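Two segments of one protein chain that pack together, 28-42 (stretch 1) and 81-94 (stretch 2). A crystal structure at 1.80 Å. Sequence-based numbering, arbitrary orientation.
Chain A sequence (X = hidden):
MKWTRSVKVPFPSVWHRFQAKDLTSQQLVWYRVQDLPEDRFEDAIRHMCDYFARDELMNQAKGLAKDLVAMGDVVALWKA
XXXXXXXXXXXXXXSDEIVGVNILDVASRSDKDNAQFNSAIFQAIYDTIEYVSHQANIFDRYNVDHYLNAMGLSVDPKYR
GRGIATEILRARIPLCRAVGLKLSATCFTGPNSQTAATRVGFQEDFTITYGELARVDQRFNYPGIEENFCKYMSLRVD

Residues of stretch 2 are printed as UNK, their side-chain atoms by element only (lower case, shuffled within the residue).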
# COMPACT_ATOMS: atom_id res chain seq x y z
N LEU A 28 -18.51 -13.23 -14.66
CA LEU A 28 -18.32 -12.29 -13.58
C LEU A 28 -18.71 -12.93 -12.26
O LEU A 28 -19.50 -13.87 -12.21
CB LEU A 28 -19.21 -11.06 -13.78
CG LEU A 28 -18.77 -10.00 -14.77
CD1 LEU A 28 -19.79 -8.87 -14.80
CD2 LEU A 28 -17.42 -9.49 -14.37
N VAL A 29 -18.15 -12.39 -11.19
CA VAL A 29 -18.53 -12.79 -9.86
C VAL A 29 -18.38 -11.52 -9.03
O VAL A 29 -17.83 -10.53 -9.53
CB VAL A 29 -17.64 -13.93 -9.36
CG1 VAL A 29 -16.19 -13.47 -9.23
CG2 VAL A 29 -18.17 -14.52 -8.05
N TRP A 30 -18.87 -11.53 -7.80
CA TRP A 30 -18.78 -10.35 -6.96
C TRP A 30 -17.61 -10.48 -6.01
O TRP A 30 -17.30 -11.57 -5.55
CB TRP A 30 -20.06 -10.18 -6.14
CG TRP A 30 -21.17 -9.57 -6.89
CD1 TRP A 30 -22.18 -10.22 -7.54
CD2 TRP A 30 -21.42 -8.17 -7.06
NE1 TRP A 30 -23.04 -9.31 -8.11
CE2 TRP A 30 -22.59 -8.04 -7.83
CE3 TRP A 30 -20.76 -7.01 -6.63
CZ2 TRP A 30 -23.11 -6.80 -8.20
CZ3 TRP A 30 -21.28 -5.78 -7.00
CH2 TRP A 30 -22.44 -5.68 -7.77
N TYR A 31 -16.96 -9.35 -5.74
CA TYR A 31 -15.91 -9.27 -4.75
C TYR A 31 -16.26 -8.15 -3.79
O TYR A 31 -17.09 -7.29 -4.10
CB TYR A 31 -14.57 -8.92 -5.41
CG TYR A 31 -14.02 -9.94 -6.38
CD1 TYR A 31 -13.05 -10.85 -5.98
CD2 TYR A 31 -14.45 -9.97 -7.70
CE1 TYR A 31 -12.53 -11.79 -6.88
CE2 TYR A 31 -13.94 -10.89 -8.60
CZ TYR A 31 -12.98 -11.80 -8.18
OH TYR A 31 -12.47 -12.72 -9.08
N ARG A 32 -15.61 -8.12 -2.63
CA ARG A 32 -15.76 -6.99 -1.73
C ARG A 32 -14.39 -6.57 -1.19
O ARG A 32 -13.45 -7.39 -1.15
CB ARG A 32 -16.68 -7.34 -0.57
CG ARG A 32 -16.17 -8.48 0.31
CD ARG A 32 -17.17 -8.83 1.39
NE ARG A 32 -16.65 -9.84 2.31
CZ ARG A 32 -16.70 -11.15 2.08
NH1 ARG A 32 -17.25 -11.62 0.96
NH2 ARG A 32 -16.19 -12.00 2.96
N VAL A 33 -14.30 -5.31 -0.80
CA VAL A 33 -13.15 -4.79 -0.07
C VAL A 33 -13.66 -4.32 1.30
O VAL A 33 -14.64 -3.57 1.38
CB VAL A 33 -12.50 -3.59 -0.78
CG1 VAL A 33 -11.16 -3.25 -0.10
CG2 VAL A 33 -12.30 -3.89 -2.27
N GLN A 34 -13.01 -4.78 2.36
CA GLN A 34 -13.50 -4.51 3.71
C GLN A 34 -12.37 -4.37 4.71
O GLN A 34 -11.22 -4.68 4.40
CB GLN A 34 -14.42 -5.65 4.18
CG GLN A 34 -13.72 -7.02 4.26
CD GLN A 34 -14.49 -8.02 5.11
OE1 GLN A 34 -15.36 -8.73 4.61
NE2 GLN A 34 -14.16 -8.09 6.38
N ASP A 35 -12.71 -3.91 5.92
CA ASP A 35 -11.75 -3.91 7.03
C ASP A 35 -11.18 -5.31 7.20
O ASP A 35 -11.92 -6.30 7.10
CB ASP A 35 -12.42 -3.52 8.34
CG ASP A 35 -12.78 -2.06 8.42
OD1 ASP A 35 -11.99 -1.21 7.95
OD2 ASP A 35 -13.87 -1.78 8.97
N LEU A 36 -9.88 -5.39 7.44
CA LEU A 36 -9.23 -6.68 7.67
C LEU A 36 -9.53 -7.15 9.09
O LEU A 36 -9.13 -6.49 10.05
CB LEU A 36 -7.71 -6.52 7.49
CG LEU A 36 -6.90 -7.77 7.83
CD1 LEU A 36 -7.14 -8.86 6.80
CD2 LEU A 36 -5.40 -7.44 7.93
N PRO A 37 -10.26 -8.28 9.23
CA PRO A 37 -10.60 -8.79 10.56
C PRO A 37 -9.35 -9.18 11.34
O PRO A 37 -8.38 -9.65 10.74
CB PRO A 37 -11.45 -10.04 10.26
CG PRO A 37 -12.00 -9.81 8.88
CD PRO A 37 -10.88 -9.09 8.16
N GLU A 38 -9.37 -8.98 12.65
CA GLU A 38 -8.20 -9.30 13.46
C GLU A 38 -7.74 -10.76 13.28
O GLU A 38 -6.55 -11.03 13.18
CB GLU A 38 -8.45 -8.98 14.93
CG GLU A 38 -8.68 -7.48 15.21
CD GLU A 38 -7.63 -6.89 16.13
OE1 GLU A 38 -6.74 -7.66 16.57
OE2 GLU A 38 -7.67 -5.67 16.41
N ASP A 39 -8.69 -11.69 13.19
CA ASP A 39 -8.33 -13.11 13.10
C ASP A 39 -7.80 -13.49 11.72
O ASP A 39 -7.55 -14.66 11.46
CB ASP A 39 -9.52 -14.00 13.48
CG ASP A 39 -10.68 -13.86 12.52
OD1 ASP A 39 -10.64 -12.98 11.64
OD2 ASP A 39 -11.66 -14.63 12.66
N ARG A 40 -7.65 -12.51 10.84
CA ARG A 40 -6.99 -12.75 9.56
C ARG A 40 -5.66 -12.00 9.45
O ARG A 40 -4.99 -12.04 8.39
CB ARG A 40 -7.90 -12.35 8.40
CG ARG A 40 -9.30 -12.96 8.44
CD ARG A 40 -9.29 -14.50 8.48
NE ARG A 40 -8.55 -15.14 7.39
CZ ARG A 40 -8.99 -15.34 6.15
NH1 ARG A 40 -8.21 -15.94 5.26
NH2 ARG A 40 -10.21 -14.94 5.77
N PHE A 41 -5.26 -11.34 10.53
CA PHE A 41 -4.00 -10.58 10.51
C PHE A 41 -2.82 -11.42 9.99
O PHE A 41 -2.14 -11.03 9.04
CB PHE A 41 -3.67 -9.97 11.88
CG PHE A 41 -4.43 -8.71 12.19
CD1 PHE A 41 -5.42 -8.24 11.34
CD2 PHE A 41 -4.13 -7.97 13.33
CE1 PHE A 41 -6.11 -7.06 11.63
CE2 PHE A 41 -4.80 -6.80 13.62
CZ PHE A 41 -5.80 -6.34 12.77
N GLU A 42 -2.60 -12.60 10.57
CA GLU A 42 -1.44 -13.38 10.15
C GLU A 42 -1.61 -13.83 8.71
O GLU A 42 -0.64 -13.79 7.93
CB GLU A 42 -1.10 -14.56 11.07
CG GLU A 42 0.30 -15.18 10.79
CD GLU A 42 1.47 -14.32 11.31
OE1 GLU A 42 1.28 -13.55 12.27
OE2 GLU A 42 2.59 -14.44 10.75
N UNK A 81 1.72 -1.83 12.24
CA UNK A 81 0.63 -1.05 11.63
C UNK A 81 -0.78 -1.63 11.80
O UNK A 81 -1.74 -0.88 11.94
s UNK A 81 2.51 -0.13 8.04
c UNK A 81 2.13 -0.03 9.80
c UNK A 81 0.89 -0.86 10.13
c UNK A 81 1.08 0.69 7.35
N UNK A 82 -0.89 -2.95 11.75
CA UNK A 82 -2.21 -3.61 11.76
C UNK A 82 -3.19 -3.19 12.87
O UNK A 82 -4.38 -3.05 12.59
c UNK A 82 -1.45 -5.71 10.47
c UNK A 82 -2.50 -5.77 9.38
c UNK A 82 -0.89 -7.09 10.73
c UNK A 82 -2.06 -5.14 11.74
N UNK A 83 -2.70 -3.01 14.11
CA UNK A 83 -3.64 -2.64 15.19
C UNK A 83 -4.30 -1.29 15.01
O UNK A 83 -5.18 -0.97 15.84
c UNK A 83 -2.74 -2.57 16.43
c UNK A 83 -1.35 -3.27 14.65
c UNK A 83 -1.59 -3.45 16.11
N UNK A 84 -3.90 -0.49 14.02
CA UNK A 84 -4.57 0.79 13.79
C UNK A 84 -5.94 0.53 13.18
O UNK A 84 -6.76 1.44 13.12
c UNK A 84 -3.75 1.70 12.88
o UNK A 84 -2.25 1.93 14.74
c UNK A 84 -2.41 2.12 13.51
o UNK A 84 -1.54 2.65 12.79
N UNK A 85 -6.19 -0.71 12.73
CA UNK A 85 -7.49 -1.09 12.18
C UNK A 85 -7.86 -0.24 10.97
O UNK A 85 -8.98 0.27 10.82
n UNK A 85 -11.83 -3.26 16.76
c UNK A 85 -8.45 -2.18 14.28
c UNK A 85 -9.75 -2.37 15.07
n UNK A 85 -10.42 -4.83 17.71
n UNK A 85 -9.64 -3.44 16.05
c UNK A 85 -10.63 -3.84 16.84
c UNK A 85 -8.58 -1.05 13.25
N UNK A 86 -6.89 -0.08 10.08
CA UNK A 86 -7.15 0.68 8.87
C UNK A 86 -6.84 -0.14 7.63
O UNK A 86 -7.11 0.32 6.52
c UNK A 86 -6.35 2.00 8.87
c UNK A 86 -6.80 3.01 9.94
s UNK A 86 -8.47 3.69 9.67
c UNK A 86 -8.19 4.68 8.20
N UNK A 87 -6.31 -1.34 7.81
CA UNK A 87 -5.89 -2.11 6.64
C UNK A 87 -7.05 -2.78 5.90
O UNK A 87 -8.04 -3.18 6.51
o UNK A 87 -3.64 -2.43 7.45
c UNK A 87 -4.79 -3.12 6.99
N UNK A 88 -6.90 -2.88 4.58
CA UNK A 88 -8.02 -3.33 3.74
C UNK A 88 -7.77 -4.68 3.07
O UNK A 88 -6.65 -4.98 2.69
c UNK A 88 -9.01 0.11 2.20
c UNK A 88 -10.19 -1.20 3.98
c UNK A 88 -8.86 -0.94 3.29
c UNK A 88 -8.32 -2.25 2.70
N UNK A 89 -8.83 -5.48 2.92
CA UNK A 89 -8.68 -6.82 2.35
C UNK A 89 -9.78 -7.07 1.32
O UNK A 89 -10.90 -6.58 1.48
c UNK A 89 -10.03 -7.98 4.21
c UNK A 89 -8.69 -7.92 3.44
c UNK A 89 -8.39 -9.30 2.84
N UNK A 90 -9.46 -7.82 0.27
CA UNK A 90 -10.43 -8.16 -0.76
C UNK A 90 -10.78 -9.64 -0.69
O UNK A 90 -9.89 -10.50 -0.61
s UNK A 90 -10.99 -8.19 -3.57
c UNK A 90 -9.89 -7.81 -2.17
N UNK A 91 -12.07 -9.93 -0.72
CA UNK A 91 -12.54 -11.32 -0.80
C UNK A 91 -13.45 -11.48 -1.99
O UNK A 91 -14.15 -10.55 -2.37
c UNK A 91 -11.48 -12.61 1.91
c UNK A 91 -12.87 -10.86 2.76
c UNK A 91 -11.09 -11.73 4.14
c UNK A 91 -12.15 -10.85 3.96
c UNK A 91 -13.34 -11.73 0.45
c UNK A 91 -10.75 -12.61 3.12
c UNK A 91 -12.54 -11.73 1.73
N UNK A 92 -13.44 -12.68 -2.58
CA UNK A 92 -14.44 -13.07 -3.56
C UNK A 92 -15.63 -13.67 -2.81
O UNK A 92 -15.45 -14.48 -1.91
c UNK A 92 -13.91 -15.47 -6.56
n UNK A 92 -14.35 -18.23 -6.83
n UNK A 92 -13.28 -16.51 -5.75
c UNK A 92 -13.51 -17.81 -5.89
n UNK A 92 -12.90 -18.68 -5.10
c UNK A 92 -13.83 -14.12 -4.49
c UNK A 92 -14.71 -14.53 -5.67
N UNK A 93 -16.85 -13.24 -3.15
CA UNK A 93 -18.06 -13.78 -2.54
C UNK A 93 -18.09 -15.29 -2.72
O UNK A 93 -18.02 -15.77 -3.84
c UNK A 93 -19.32 -13.18 -3.16
c UNK A 93 -19.47 -11.13 -1.71
c UNK A 93 -19.41 -11.68 -3.11
o UNK A 93 -19.94 -11.85 -0.79
o UNK A 93 -19.07 -9.96 -1.54
N UNK A 94 -18.19 -16.01 -1.61
CA UNK A 94 -18.23 -17.45 -1.64
C UNK A 94 -16.97 -18.08 -1.07
O UNK A 94 -16.91 -19.30 -0.88
O HOH W 1 -19.32 -7.82 -2.91
O HOH W 2 -18.59 -14.55 0.41
O HOH W 3 -9.38 -1.97 8.83

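Position 81 carries an unbranched chain of two carbons, a sulfur and a terminal carbon, out of reach of stretch 1; this is M81. Position 82 has four carbons forked at the second, the first over the face of the F41 ring and one end of the fork against L36; this is L82. Its CB lies 3.9 Å from the F41 ring centroid, and its CD2 meets L36 CD2 at 3.6 Å. At 83, three carbons close a ring onto the backbone nitrogen, giving P83, which points away. Two carbons, the second bearing two oxygens, without contact here, make 84 an aspartate, D84.

Position 85 has three carbons, a nitrogen and a carbon with two further nitrogens, its end reaching E38 in a salt bridge: R85. Its NE lies 3.0 Å and its NH2 3.2 Å from E38 OE2, so that one carboxylate oxygen accepts from both nitrogens. Position 86 repeats the unbranched pattern of two carbons, sulfur and carbon and points away; it is M86. One carbon and one oxygen at 87 define S87, whose contribution is its backbone: L36 N donates to S87 O at 3.0 Å.

Position 88, four carbons forked at the second, the first of them against V33, is L88; its CB lies 4.1 Å from V33 CG1. At 89 a single carbon, packed on L36, carries two others, the mark of V89, whose CB is 3.8 Å from L36 CD1. One carbon and a sulfur near Y31 at 90 give C90, its SG 4.1 Å from Y31 CB. Position 91 has one carbon, over one face of the R32 guanidinium, and a six-carbon ring with no hydroxyl, its edge approached by Q34, hence F91. Q34 OE1 is 3.8 Å from F91 CD2.

Position 92, again three carbons, a nitrogen and a carbon with two nitrogens, lying against the Y31 ring, is R92; its CG is 4.2 Å from the Y31 ring centroid, off-centre. Three carbons, the last carrying two oxygens that reach toward R32, make 93 E93, whose OE2 forms a salt bridge with R32 NH1 at 3.2 Å. Position 94 has no side chain: G94, with phi near 111°, where a CB would jam against the preceding carbonyl oxygen.

The contact is an antiparallel strand pairing. R32 and F91 exchange backbone hydrogen bonds, as do Q34 and V89, and the ladder is extended by E93 N to W30 O at 3.0 Å. Y31, V33, C90 and R92 share one face; R32, Q34, V89 and F91 share the other, where R32 NE donates to Q34 OE1 at 2.9 Å. Beyond the strands, L82 packs against L36 and F41 and E38 pairs with R85; at the other end of the pairing, R32, within its strand, reaches E93 just past the end of strand 88-92.

Stretch 2 (81-94) MLPDRMSLVCFREG
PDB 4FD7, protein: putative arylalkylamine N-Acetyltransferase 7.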